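Local coordinates for protein hemolysin (Enterococcus faecalis, PDB 2R2Z) that is of uncertain function but carries a C-terminal transporter-associated domain that coordinates zinc ions in the crystal and may bind flavin adenine dinucleotide, at residues N16-G22 / L83-F89; I56-K62 / A74-T80; Y48-L53 / S64-G68; N8-Q12 / Q21-L25. All coordinates share one frame; numbering follows the deposited sequence. Where two conformers were deposited one is given.

Contact 1 (N16-G22 / L83-F89); sequences NEYLVQG and LVLRVHF
Val20 and Val87 meet through their CG2 methyls, 3.7 Å apart, at the tightly packed heart of this antiparallel strand pair. On the same face Leu85 CD1 lies 3.8 Å from Gly22 CA, while Phe29 of helix 26-33 covers both valines. Further along, the Tyr18 and Phe89 side chains cross at about a right angle, their ring planes 84° apart, with CD2 of Tyr18 3.7 Å from CE2 of Phe89; Phe33 touches both. Strands 17-21 and 81-89 are the second and third across the five-stranded antiparallel sheet of the domain, and near-straight backbone bonds such as Leu85 N to Val20 O (2.8 Å, 175° at the hydrogen) fix their register. The other face is more mixed and looser: Leu19 CB packs on Val84 CG1 at 4.0 Å, and Glu17, extended with CG anti to the backbone N (chi1 -164°), brings OE2 to 2.7 Å from Arg86 NH1 in a salt bridge lying in the guanidinium plane. The Glu17 carboxylate also adjoins a zinc ion.

Contact 2 (I56-K62 / A74-T80); sequences IPDEGEK and AEEMEGT. With ZN (zinc ion), chain B; ZN (zinc ion), chain C.
Met77, present as selenomethionine, lies under the loop 56-62 and crosses both Ile56 and Pro57 at about a right angle. Its chain is bent at chi2 and chi3 (-63° and -61°), which folds CE back until it sits 3.6 Å from Ile56 CG2, with the selenium beside CD and CG of the proline ring. Pro57 CG also rests 4.0 Å from Ala74 CB. Glu59 runs alongside Met77 CB and presents its carboxylate to the end of the strand, where Gly79 N donates to OE2 (2.8 Å) on the anti side, somewhat out of the carboxylate plane. The second oxygen, OE1, binds a zinc ion at 2.0 Å. The type II turn from Asp58 to Glu61 gathers acidic side chains of the transporter-associated domain, and Asp58 OD1 and Glu61 OE2 each bind a further zinc ion. Glu61 is steadied by Asp58 N, which donates to the anti lone pair of OE1. Lys62 stretches obliquely over Glu75, and NZ meets OE2 from above the carboxylate plane at 3.0 Å, while OE1 of the same carboxylate pairs with Arg86. Between the backbones, one water accepts from both Gly60 N and Met77 N, and another donates to Glu61 O and Ala74 O.

Contact 3 (Y48-L53 / S64-G68); sequences YLITAL and SFEVG
The end of helix 45-53 runs nearly perpendicular to strand 64-67, at 93°, with the two axes 8.6 Å apart at their closest. No hydrogen bond joins the two segments, and Phe65 carries most of the contact on the strand side. With CG anti to the backbone N (chi1 178°), its ring swings out from the strand toward the helix and lies flat against Ala52. The methyl CB of Ala52 sits over the ring centre, 3.6 Å from the centroid and only 7° off the ring normal, a well-centred CH-pi contact. Leu49 and Leu53, four residues apart on the helix, take the root of the side chain: Leu49 slides past Phe65 in the opposite direction, bringing CD1 to 3.5 Å from CB, while Leu53 CD2 packs on Ser64 O at 3.6 Å. At the CE2 edge of the ring Tyr48 crosses Phe65 at about a right angle. Its hydroxyl lies near the plane of the Phe65 ring, 4.0 Å from CE2, and also meets Val67 CG1, which approaches it from the opposite direction at 3.8 Å. Leu72 of the neighbouring strand 70-78 touches both Tyr48 and Leu49 and carries the apolar layer inward. A helix laid across one face of an antiparallel sheet, here reaching its outermost strand, is a typical two-layer alpha+beta packing and forms one side of the hydrophobic core of this domain.

Contact 4 (N8-Q12 / Q21-L25); sequences NLYTQ and QGRML
Leu9 O accepts a hydrogen bond from Gln21 N (2.8 Å, 165° at the hydrogen), prolonging the ladder of the N-terminal beta hairpin, strands 10-14 and 17-21, beyond the start of its first strand. The Gln21 side chain stays close to that bond, its CG 3.4 Å from the same carbonyl oxygen. Leu9 then covers the turn that follows: CB packs against CG of Met24, and CD2 lies 3.8 Å from CG of Arg23, the Leu9 and Arg23 side chains crossing at about a right angle. Met24, present as selenomethionine, is the buried partner. With CG anti to the backbone N (chi1 -172°), its extended chain passes Leu9 CB and carries CE to the Tyr10 ring. What positions Arg23 and Met24 is a type I turn from Gln21 to Met24, closed by Met24 N donating to Gln21 O at 3.0 Å. Backbone hydrogen bonds between Gly22 and Ala46 and between Met24 and Met45 tie this turn to the start of helix 45-53. Farther out, Val32 of helix 26-33 touches both Met24 and Tyr10, and Phe33 meets the Tyr10 ring edge-to-face. The terminal methyl CE of Met24 ends 3.8 Å from Tyr10 CD2.

All four contacts draw on one antiparallel sheet. Contact 1 is its middle, and contact 4, sharing Gln21 and Gly22 with it, adds the outermost strand 10-14 through the probable hydrogen bond from Leu19 N to Thr11 O (2.8 Å). On the other flank contact 2 joins contact 1 through strand 70-78, where Arg86 NE meets Glu75 OE1 at 2.9 Å; Glu75 thus links Lys62 to the Glu17–Arg86 pair. Contact 3 meets both: Leu49 CD2 packs on Leu85 CD2 (3.9 Å), and Ile50 CD1 on Pro57 CD (3.6 Å). Contacts 3 and 4 lie on opposite sides of the chain's centre, their centres 16 Å apart. The zinc ligands fall in contacts 1 and 2.

Contact 1 (N16-G22 / L83-F89)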
loop_
_atom_site.group_PDB
_atom_site.type_symbol
_atom_site.label_atom_id
_atom_site.label_comp_id
_atom_site.label_asym_id
_atom_site.label_seq_id
_atom_site.Cartn_x
_atom_site.Cartn_y
_atom_site.Cartn_z
ATOM N N ASN A 16 7.520 12.895 -1.181
ATOM C CA ASN A 16 6.687 12.207 -0.207
ATOM C C ASN A 16 5.589 11.322 -0.784
ATOM O O ASN A 16 4.677 10.942 -0.055
ATOM C CB ASN A 16 6.071 13.203 0.789
ATOM C CG ASN A 16 7.091 14.137 1.350
ATOM O OD1 ASN A 16 6.934 15.366 1.278
ATOM N ND2 ASN A 16 8.186 13.579 1.819
ATOM N N GLU A 17 5.716 10.937 -2.051
ATOM C CA GLU A 17 4.653 10.164 -2.692
ATOM C C GLU A 17 5.225 9.144 -3.654
ATOM O O GLU A 17 6.074 9.470 -4.495
ATOM C CB GLU A 17 3.709 11.106 -3.413
ATOM C CG GLU A 17 2.371 10.501 -3.787
ATOM C CD GLU A 17 1.393 11.555 -4.263
ATOM O OE1 GLU A 17 1.630 12.770 -4.074
ATOM O OE2 GLU A 17 0.371 11.180 -4.835
ATOM N N TYR A 18 4.718 7.915 -3.534
ATOM C CA TYR A 18 5.274 6.758 -4.241
ATOM C C TYR A 18 4.141 5.861 -4.707
ATOM O O TYR A 18 3.039 5.882 -4.127
ATOM C CB TYR A 18 6.199 5.942 -3.304
ATOM C CG TYR A 18 7.357 6.735 -2.744
ATOM C CD1 TYR A 18 8.634 6.619 -3.292
ATOM C CD2 TYR A 18 7.162 7.648 -1.712
ATOM C CE1 TYR A 18 9.698 7.373 -2.782
ATOM C CE2 TYR A 18 8.199 8.419 -1.225
ATOM C CZ TYR A 18 9.459 8.281 -1.773
ATOM O OH TYR A 18 10.474 9.052 -1.246
ATOM N N LEU A 19 4.410 5.073 -5.744
ATOM C CA LEU A 19 3.547 3.967 -6.152
ATOM C C LEU A 19 4.264 2.678 -5.798
ATOM O O LEU A 19 5.446 2.514 -6.089
ATOM C CB LEU A 19 3.256 4.020 -7.661
ATOM C CG LEU A 19 2.525 5.281 -8.124
ATOM C CD1 LEU A 19 2.427 5.317 -9.652
ATOM C CD2 LEU A 19 1.127 5.388 -7.515
ATOM N N VAL A 20 3.541 1.776 -5.156
ATOM C CA VAL A 20 4.110 0.529 -4.646
ATOM C C VAL A 20 3.331 -0.640 -5.226
ATOM O O VAL A 20 2.097 -0.658 -5.164
ATOM C CB VAL A 20 4.052 0.515 -3.104
ATOM C CG1 VAL A 20 4.366 -0.893 -2.528
ATOM C CG2 VAL A 20 5.006 1.572 -2.559
ATOM N N GLN A 21 4.032 -1.602 -5.818
ATOM C CA GLN A 21 3.380 -2.796 -6.319
ATOM C C GLN A 21 2.816 -3.614 -5.158
ATOM O O GLN A 21 3.463 -3.781 -4.119
ATOM C CB GLN A 21 4.373 -3.620 -7.156
ATOM C CG GLN A 21 4.959 -2.822 -8.343
ATOM C CD GLN A 21 3.904 -2.461 -9.370
ATOM O OE1 GLN A 21 3.147 -3.323 -9.802
ATOM N NE2 GLN A 21 3.845 -1.190 -9.765
ATOM N N GLY A 22 1.609 -4.136 -5.348
ATOM C CA GLY A 22 0.950 -4.972 -4.341
ATOM C C GLY A 22 1.800 -6.148 -3.877
ATOM O O GLY A 22 1.707 -6.578 -2.719
ATOM N N LEU A 83 -3.380 -4.241 -7.377
ATOM C CA LEU A 83 -2.168 -4.215 -8.197
ATOM C C LEU A 83 -1.143 -3.185 -7.700
ATOM O O LEU A 83 0.019 -3.474 -7.672
ATOM C CB LEU A 83 -2.494 -3.906 -9.663
ATOM C CG LEU A 83 -2.928 -4.960 -10.676
ATOM C CD1 LEU A 83 -2.915 -4.342 -12.069
ATOM C CD2 LEU A 83 -2.035 -6.188 -10.650
ATOM N N VAL A 84 -1.637 -1.967 -7.464
ATOM C CA VAL A 84 -0.739 -0.853 -7.145
ATOM C C VAL A 84 -1.342 -0.033 -6.024
ATOM O O VAL A 84 -2.539 0.305 -6.060
ATOM C CB VAL A 84 -0.490 0.055 -8.400
ATOM C CG1 VAL A 84 0.499 1.156 -8.069
ATOM C CG2 VAL A 84 0.053 -0.774 -9.577
ATOM N N LEU A 85 -0.498 0.297 -5.049
ATOM C CA LEU A 85 -0.861 1.206 -3.958
ATOM C C LEU A 85 -0.223 2.553 -4.206
ATOM O O LEU A 85 0.888 2.618 -4.710
ATOM C CB LEU A 85 -0.308 0.676 -2.614
ATOM C CG LEU A 85 -0.934 -0.569 -1.994
ATOM C CD1 LEU A 85 -0.470 -1.837 -2.724
ATOM C CD2 LEU A 85 -0.551 -0.669 -0.530
ATOM N N ARG A 86 -0.896 3.622 -3.814
ATOM C CA ARG A 86 -0.246 4.910 -3.693
ATOM C C ARG A 86 0.071 5.132 -2.224
ATOM O O ARG A 86 -0.737 4.805 -1.358
ATOM C CB ARG A 86 -1.153 6.011 -4.228
ATOM C CG ARG A 86 -0.532 7.416 -4.194
ATOM C CD ARG A 86 -1.566 8.485 -4.562
ATOM N NE ARG A 86 -2.144 8.324 -5.906
ATOM C CZ ARG A 86 -1.872 9.093 -6.956
ATOM N NH1 ARG A 86 -0.978 10.065 -6.890
ATOM N NH2 ARG A 86 -2.502 8.869 -8.087
ATOM N N VAL A 87 1.261 5.647 -1.948
ATOM C CA VAL A 87 1.675 5.915 -0.588
ATOM C C VAL A 87 2.091 7.366 -0.442
ATOM O O VAL A 87 2.920 7.849 -1.221
ATOM C CB VAL A 87 2.867 5.024 -0.227
ATOM C CG1 VAL A 87 3.224 5.180 1.233
ATOM C CG2 VAL A 87 2.604 3.557 -0.622
ATOM N N HIS A 88 1.471 8.070 0.511
ATOM C CA HIS A 88 1.940 9.388 0.876
ATOM C C HIS A 88 2.490 9.387 2.287
ATOM O O HIS A 88 1.938 8.768 3.200
ATOM C CB HIS A 88 0.837 10.422 0.738
ATOM C CG HIS A 88 1.361 11.804 0.546
ATOM N ND1 HIS A 88 1.836 12.578 1.582
ATOM C CD2 HIS A 88 1.521 12.537 -0.576
ATOM C CE1 HIS A 88 2.251 13.737 1.109
ATOM N NE2 HIS A 88 2.072 13.738 -0.199
ATOM N N PHE A 89 3.611 10.075 2.461
ATOM C CA PHE A 89 4.242 10.251 3.765
ATOM C C PHE A 89 4.031 11.661 4.278
ATOM O O PHE A 89 4.205 12.623 3.544
ATOM C CB PHE A 89 5.746 9.965 3.679
ATOM C CG PHE A 89 6.061 8.544 3.359
ATOM C CD1 PHE A 89 6.198 7.620 4.377
ATOM C CD2 PHE A 89 6.215 8.110 2.054
ATOM C CE1 PHE A 89 6.470 6.296 4.104
ATOM C CE2 PHE A 89 6.491 6.781 1.771
ATOM C CZ PHE A 89 6.616 5.872 2.803
#

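Contact 2 (I56-K62 / A74-T80)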
loop_
_atom_site.group_PDB
_atom_site.type_symbol
_atom_site.label_atom_id
_atom_site.label_comp_id
_atom_site.label_asym_id
_atom_site.label_seq_id
_atom_site.Cartn_x
_atom_site.Cartn_y
_atom_site.Cartn_z
ATOM N N ILE A 56 -12.906 -5.178 -0.337
ATOM C CA ILE A 56 -12.181 -5.080 -1.611
ATOM C C ILE A 56 -12.813 -3.960 -2.444
ATOM O O ILE A 56 -14.010 -3.983 -2.705
ATOM C CB ILE A 56 -12.192 -6.429 -2.379
ATOM C CG1 ILE A 56 -11.555 -7.541 -1.531
ATOM C CG2 ILE A 56 -11.453 -6.302 -3.699
ATOM C CD1 ILE A 56 -11.607 -8.926 -2.158
ATOM N N PRO A 57 -12.015 -2.949 -2.826
ATOM C CA PRO A 57 -12.534 -1.861 -3.649
ATOM C C PRO A 57 -12.952 -2.341 -5.051
ATOM O O PRO A 57 -12.304 -3.244 -5.594
ATOM C CB PRO A 57 -11.318 -0.918 -3.772
ATOM C CG PRO A 57 -10.405 -1.293 -2.628
ATOM C CD PRO A 57 -10.600 -2.752 -2.450
ATOM N N ASP A 58 -13.993 -1.714 -5.611
ATOM C CA ASP A 58 -14.399 -1.828 -7.040
ATOM C C ASP A 58 -13.254 -1.291 -7.906
ATOM O O ASP A 58 -12.488 -0.414 -7.458
ATOM C CB ASP A 58 -15.698 -0.983 -7.230
ATOM C CG ASP A 58 -16.404 -1.135 -8.606
ATOM O OD1 ASP A 58 -16.030 -1.980 -9.449
ATOM O OD2 ASP A 58 -17.394 -0.371 -8.821
ATOM N N GLU A 59 -13.092 -1.815 -9.120
ATOM C CA GLU A 59 -12.153 -1.197 -10.049
ATOM C C GLU A 59 -12.549 0.265 -10.202
ATOM O O GLU A 59 -13.738 0.582 -10.380
ATOM C CB GLU A 59 -12.175 -1.891 -11.398
ATOM C CG GLU A 59 -11.544 -3.260 -11.378
ATOM C CD GLU A 59 -11.682 -3.984 -12.721
ATOM O OE1 GLU A 59 -12.638 -3.659 -13.437
ATOM O OE2 GLU A 59 -10.840 -4.843 -13.013
ATOM N N GLY A 60 -11.564 1.151 -10.086
ATOM C CA GLY A 60 -11.783 2.581 -10.196
ATOM C C GLY A 60 -12.066 3.268 -8.871
ATOM O O GLY A 60 -12.059 4.490 -8.811
ATOM N N GLU A 61 -12.319 2.486 -7.822
ATOM C CA GLU A 61 -12.565 3.053 -6.489
ATOM C C GLU A 61 -11.256 3.088 -5.722
ATOM O O GLU A 61 -10.522 2.081 -5.697
ATOM C CB GLU A 61 -13.522 2.153 -5.747
ATOM C CG GLU A 61 -14.196 2.777 -4.576
ATOM C CD GLU A 61 -15.341 1.912 -4.089
ATOM O OE1 GLU A 61 -15.364 0.678 -4.405
ATOM O OE2 GLU A 61 -16.224 2.475 -3.394
ATOM N N LYS A 62 -10.976 4.218 -5.077
ATOM C CA LYS A 62 -9.648 4.459 -4.498
ATOM C C LYS A 62 -9.715 4.853 -3.018
ATOM O O LYS A 62 -9.340 5.967 -2.632
ATOM C CB LYS A 62 -8.905 5.506 -5.329
ATOM C CG LYS A 62 -8.743 5.119 -6.792
ATOM C CD LYS A 62 -7.868 6.106 -7.515
ATOM C CE LYS A 62 -7.702 5.716 -8.979
ATOM N NZ LYS A 62 -6.947 6.781 -9.706
ATOM N N ALA A 74 -5.650 2.577 -2.456
ATOM C CA ALA A 74 -5.756 1.534 -3.459
ATOM C C ALA A 74 -5.814 2.219 -4.814
ATOM O O ALA A 74 -6.889 2.682 -5.235
ATOM C CB ALA A 74 -7.028 0.708 -3.211
ATOM N N GLU A 75 -4.684 2.269 -5.513
ATOM C CA GLU A 75 -4.585 3.054 -6.733
ATOM C C GLU A 75 -5.089 2.328 -7.965
ATOM O O GLU A 75 -5.699 2.941 -8.835
ATOM C CB GLU A 75 -3.146 3.513 -6.938
ATOM C CG GLU A 75 -3.033 4.611 -7.961
ATOM C CD GLU A 75 -3.831 5.870 -7.584
ATOM O OE1 GLU A 75 -4.047 6.185 -6.382
ATOM O OE2 GLU A 75 -4.261 6.556 -8.500
ATOM N N GLU A 76 -4.800 1.029 -8.054
ATOM C CA GLU A 76 -5.186 0.237 -9.219
ATOM C C GLU A 76 -5.574 -1.155 -8.807
ATOM O O GLU A 76 -4.755 -1.893 -8.240
ATOM C CB GLU A 76 -4.053 0.168 -10.249
ATOM C CG GLU A 76 -4.497 -0.493 -11.536
ATOM C CD GLU A 76 -3.434 -0.542 -12.614
ATOM O OE1 GLU A 76 -2.274 -0.151 -12.360
ATOM O OE2 GLU A 76 -3.771 -0.990 -13.738
HETATM N N MSE A 77 -6.810 -1.513 -9.153
HETATM C CA MSE A 77 -7.336 -2.877 -8.998
HETATM C C MSE A 77 -7.339 -3.574 -10.341
HETATM O O MSE A 77 -7.602 -2.945 -11.373
HETATM C CB MSE A 77 -8.785 -2.859 -8.506
HETATM C CG MSE A 77 -9.006 -2.111 -7.211
HETATM SE SE MSE A 77 -8.070 -2.886 -5.706
HETATM C CE MSE A 77 -8.938 -4.647 -5.711
ATOM N N GLU A 78 -7.040 -4.865 -10.324
ATOM C CA GLU A 78 -7.253 -5.717 -11.494
ATOM C C GLU A 78 -8.190 -6.813 -11.027
ATOM O O GLU A 78 -7.766 -7.768 -10.376
ATOM C CB GLU A 78 -5.927 -6.275 -12.040
ATOM C CG GLU A 78 -6.077 -7.179 -13.282
ATOM C CD GLU A 78 -4.757 -7.484 -13.968
ATOM O OE1 GLU A 78 -4.084 -6.525 -14.405
ATOM O OE2 GLU A 78 -4.397 -8.681 -14.075
ATOM N N GLY A 79 -9.470 -6.649 -11.335
ATOM C CA GLY A 79 -10.495 -7.473 -10.689
ATOM C C GLY A 79 -10.382 -7.239 -9.193
ATOM O O GLY A 79 -10.266 -6.085 -8.741
ATOM N N THR A 80 -10.332 -8.315 -8.424
ATOM C CA THR A 80 -10.224 -8.171 -6.984
ATOM C C THR A 80 -8.785 -8.130 -6.480
ATOM O O THR A 80 -8.570 -8.047 -5.267
ATOM C CB THR A 80 -10.993 -9.263 -6.252
ATOM O OG1 THR A 80 -10.484 -10.541 -6.630
ATOM C CG2 THR A 80 -12.476 -9.195 -6.571
HETATM ZN ZN ZN B . -12.956 -4.883 -14.953
HETATM ZN ZN ZN C . -18.056 1.617 -2.895
HETATM O O HOH W 1 -12.461 -5.079 -7.568
HETATM O O HOH W 2 -8.755 0.602 -9.738
HETATM O O HOH W 3 -8.392 1.312 -7.148
HETATM O O HOH W 4 -17.914 0.244 -4.363
HETATM O O HOH W 5 -16.809 0.414 -1.573
#

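Contact 3 (Y48-L53 / S64-G68)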
loop_
_atom_site.group_PDB
_atom_site.type_symbol
_atom_site.label_atom_id
_atom_site.label_comp_id
_atom_site.label_asym_id
_atom_site.label_seq_id
_atom_site.Cartn_x
_atom_site.Cartn_y
_atom_site.Cartn_z
ATOM N N TYR A 48 -1.890 -6.385 2.988
ATOM C CA TYR A 48 -1.946 -5.430 4.087
ATOM C C TYR A 48 -3.105 -4.449 3.893
ATOM O O TYR A 48 -3.947 -4.271 4.783
ATOM C CB TYR A 48 -0.609 -4.685 4.180
ATOM C CG TYR A 48 -0.554 -3.708 5.334
ATOM C CD1 TYR A 48 -0.044 -4.097 6.577
ATOM C CD2 TYR A 48 -1.037 -2.410 5.190
ATOM C CE1 TYR A 48 -0.023 -3.197 7.639
ATOM C CE2 TYR A 48 -1.034 -1.516 6.251
ATOM C CZ TYR A 48 -0.520 -1.907 7.465
ATOM O OH TYR A 48 -0.515 -0.980 8.475
ATOM N N LEU A 49 -3.146 -3.795 2.744
ATOM C CA LEU A 49 -4.139 -2.750 2.552
ATOM C C LEU A 49 -5.549 -3.317 2.457
ATOM O O LEU A 49 -6.474 -2.752 3.030
ATOM C CB LEU A 49 -3.792 -1.851 1.364
ATOM C CG LEU A 49 -4.770 -0.689 1.124
ATOM C CD1 LEU A 49 -4.939 0.208 2.368
ATOM C CD2 LEU A 49 -4.334 0.171 -0.052
ATOM N N ILE A 50 -5.711 -4.421 1.735
ATOM C CA ILE A 50 -7.019 -5.060 1.639
ATOM C C ILE A 50 -7.548 -5.415 3.033
ATOM O O ILE A 50 -8.691 -5.102 3.370
ATOM C CB ILE A 50 -6.977 -6.300 0.704
ATOM C CG1 ILE A 50 -6.821 -5.880 -0.771
ATOM C CG2 ILE A 50 -8.209 -7.213 0.928
ATOM C CD1 ILE A 50 -7.897 -4.926 -1.317
ATOM N N THR A 51 -6.694 -6.026 3.852
ATOM C CA THR A 51 -7.075 -6.421 5.207
ATOM C C THR A 51 -7.439 -5.186 6.026
ATOM O O THR A 51 -8.455 -5.177 6.709
ATOM C CB THR A 51 -5.948 -7.180 5.902
ATOM O OG1 THR A 51 -5.635 -8.353 5.136
ATOM C CG2 THR A 51 -6.374 -7.606 7.320
ATOM N N ALA A 52 -6.619 -4.139 5.954
ATOM C CA ALA A 52 -6.857 -2.936 6.743
ATOM C C ALA A 52 -8.147 -2.232 6.332
ATOM O O ALA A 52 -8.879 -1.729 7.190
ATOM C CB ALA A 52 -5.686 -2.000 6.634
ATOM N N LEU A 53 -8.432 -2.184 5.033
ATOM C CA LEU A 53 -9.667 -1.561 4.534
ATOM C C LEU A 53 -10.896 -2.348 4.963
ATOM O O LEU A 53 -11.949 -1.766 5.243
ATOM C CB LEU A 53 -9.652 -1.454 3.008
ATOM C CG LEU A 53 -8.673 -0.450 2.406
ATOM C CD1 LEU A 53 -8.640 -0.667 0.900
ATOM C CD2 LEU A 53 -9.034 0.991 2.762
ATOM N N SER A 64 -8.675 4.812 1.027
ATOM C CA SER A 64 -7.392 4.903 1.692
ATOM C C SER A 64 -7.459 4.436 3.136
ATOM O O SER A 64 -8.531 4.362 3.760
ATOM C CB SER A 64 -6.868 6.331 1.639
ATOM O OG SER A 64 -7.741 7.197 2.328
ATOM N N PHE A 65 -6.290 4.092 3.657
ATOM C CA PHE A 65 -6.091 3.708 5.045
ATOM C C PHE A 65 -4.900 4.504 5.550
ATOM O O PHE A 65 -3.834 4.513 4.923
ATOM C CB PHE A 65 -5.804 2.212 5.149
ATOM C CG PHE A 65 -5.544 1.753 6.549
ATOM C CD1 PHE A 65 -6.580 1.696 7.487
ATOM C CD2 PHE A 65 -4.270 1.371 6.937
ATOM C CE1 PHE A 65 -6.347 1.271 8.796
ATOM C CE2 PHE A 65 -4.024 0.939 8.231
ATOM C CZ PHE A 65 -5.068 0.892 9.160
ATOM N N GLU A 66 -5.085 5.158 6.688
ATOM C CA GLU A 66 -4.007 5.928 7.290
ATOM C C GLU A 66 -3.474 5.187 8.507
ATOM O O GLU A 66 -4.241 4.580 9.263
ATOM C CB GLU A 66 -4.501 7.328 7.650
ATOM C CG GLU A 66 -5.145 8.023 6.441
ATOM C CD GLU A 66 -5.472 9.484 6.667
ATOM O OE1 GLU A 66 -4.607 10.224 7.189
ATOM O OE2 GLU A 66 -6.599 9.890 6.302
ATOM N N VAL A 67 -2.157 5.228 8.690
ATOM C CA VAL A 67 -1.508 4.578 9.816
ATOM C C VAL A 67 -0.225 5.358 10.089
ATOM O O VAL A 67 0.589 5.544 9.193
ATOM C CB VAL A 67 -1.289 3.052 9.548
ATOM C CG1 VAL A 67 -0.534 2.780 8.243
ATOM C CG2 VAL A 67 -0.590 2.405 10.728
ATOM N N GLY A 68 -0.058 5.860 11.310
ATOM C CA GLY A 68 1.107 6.681 11.623
ATOM C C GLY A 68 1.162 7.875 10.696
ATOM O O GLY A 68 0.175 8.571 10.504
#

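Contact 4 (N8-Q12 / Q21-L25)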
loop_
_atom_site.group_PDB
_atom_site.type_symbol
_atom_site.label_atom_id
_atom_site.label_comp_id
_atom_site.label_asym_id
_atom_site.label_seq_id
_atom_site.Cartn_x
_atom_site.Cartn_y
_atom_site.Cartn_z
ATOM N N ASN A 8 10.971 -2.791 -10.986
ATOM C CA ASN A 8 11.076 -2.388 -9.556
ATOM C C ASN A 8 9.754 -2.534 -8.800
ATOM O O ASN A 8 8.666 -2.476 -9.378
ATOM C CB ASN A 8 11.658 -0.967 -9.410
ATOM C CG ASN A 8 11.175 -0.011 -10.485
ATOM O OD1 ASN A 8 11.963 0.465 -11.312
ATOM N ND2 ASN A 8 9.881 0.282 -10.482
ATOM N N LEU A 9 9.861 -2.733 -7.493
ATOM C CA LEU A 9 8.695 -2.948 -6.648
ATOM C C LEU A 9 8.004 -1.653 -6.269
ATOM O O LEU A 9 6.878 -1.674 -5.789
ATOM C CB LEU A 9 9.098 -3.698 -5.387
ATOM C CG LEU A 9 9.518 -5.153 -5.567
ATOM C CD1 LEU A 9 10.283 -5.618 -4.332
ATOM C CD2 LEU A 9 8.289 -6.005 -5.801
ATOM N N TYR A 10 8.688 -0.533 -6.462
ATOM C CA TYR A 10 8.106 0.774 -6.152
ATOM C C TYR A 10 8.741 1.815 -7.033
ATOM O O TYR A 10 9.832 1.607 -7.572
ATOM C CB TYR A 10 8.300 1.151 -4.673
ATOM C CG TYR A 10 9.729 1.474 -4.321
ATOM C CD1 TYR A 10 10.189 2.797 -4.317
ATOM C CD2 TYR A 10 10.637 0.457 -4.021
ATOM C CE1 TYR A 10 11.512 3.090 -4.007
ATOM C CE2 TYR A 10 11.965 0.742 -3.732
ATOM C CZ TYR A 10 12.386 2.055 -3.736
ATOM O OH TYR A 10 13.695 2.347 -3.418
ATOM N N THR A 11 8.074 2.954 -7.142
ATOM C CA THR A 11 8.673 4.115 -7.760
ATOM C C THR A 11 8.188 5.363 -7.053
ATOM O O THR A 11 7.033 5.456 -6.614
ATOM C CB THR A 11 8.356 4.260 -9.250
ATOM O OG1 THR A 11 9.018 5.443 -9.739
ATOM C CG2 THR A 11 6.853 4.364 -9.491
ATOM N N GLN A 12 9.071 6.334 -6.921
ATOM C CA GLN A 12 8.639 7.662 -6.538
ATOM C C GLN A 12 7.829 8.303 -7.654
ATOM O O GLN A 12 8.042 8.001 -8.837
ATOM C CB GLN A 12 9.844 8.513 -6.178
ATOM C CG GLN A 12 9.484 9.788 -5.471
ATOM C CD GLN A 12 10.700 10.544 -4.993
ATOM O OE1 GLN A 12 11.835 10.208 -5.335
ATOM N NE2 GLN A 12 10.474 11.597 -4.239
ATOM N N GLN A 21 4.032 -1.602 -5.818
ATOM C CA GLN A 21 3.380 -2.796 -6.319
ATOM C C GLN A 21 2.816 -3.614 -5.158
ATOM O O GLN A 21 3.463 -3.781 -4.119
ATOM C CB GLN A 21 4.373 -3.620 -7.156
ATOM C CG GLN A 21 4.959 -2.822 -8.343
ATOM C CD GLN A 21 3.904 -2.461 -9.370
ATOM O OE1 GLN A 21 3.147 -3.323 -9.802
ATOM N NE2 GLN A 21 3.845 -1.190 -9.765
ATOM N N GLY A 22 1.609 -4.136 -5.348
ATOM C CA GLY A 22 0.950 -4.972 -4.341
ATOM C C GLY A 22 1.800 -6.148 -3.877
ATOM O O GLY A 22 1.707 -6.578 -2.719
ATOM N N ARG A 23 2.615 -6.691 -4.784
ATOM C CA ARG A 23 3.449 -7.838 -4.436
ATOM C C ARG A 23 4.627 -7.522 -3.517
ATOM O O ARG A 23 5.268 -8.445 -3.016
ATOM C CB ARG A 23 3.991 -8.518 -5.695
ATOM C CG ARG A 23 4.896 -7.621 -6.532
ATOM C CD ARG A 23 5.667 -8.403 -7.609
ATOM N NE ARG A 23 4.805 -9.232 -8.450
ATOM C CZ ARG A 23 4.142 -8.811 -9.517
ATOM N NH1 ARG A 23 4.205 -7.539 -9.890
ATOM N NH2 ARG A 23 3.401 -9.674 -10.206
HETATM N N MSE A 24 4.933 -6.240 -3.306
HETATM C CA MSE A 24 6.034 -5.880 -2.426
HETATM C C MSE A 24 5.758 -6.431 -1.037
HETATM O O MSE A 24 4.658 -6.279 -0.504
HETATM C CB MSE A 24 6.209 -4.372 -2.380
HETATM C CG MSE A 24 7.461 -3.953 -1.639
HETATM SE SE MSE A 24 7.732 -2.012 -1.684
HETATM C CE MSE A 24 9.647 -1.969 -1.261
ATOM N N LEU A 25 6.756 -7.068 -0.443
ATOM C CA LEU A 25 6.587 -7.570 0.907
ATOM C C LEU A 25 6.506 -6.434 1.915
ATOM O O LEU A 25 7.201 -5.429 1.777
ATOM C CB LEU A 25 7.765 -8.480 1.271
ATOM C CG LEU A 25 7.877 -9.739 0.414
ATOM C CD1 LEU A 25 9.148 -10.462 0.798
ATOM C CD2 LEU A 25 6.688 -10.659 0.604
#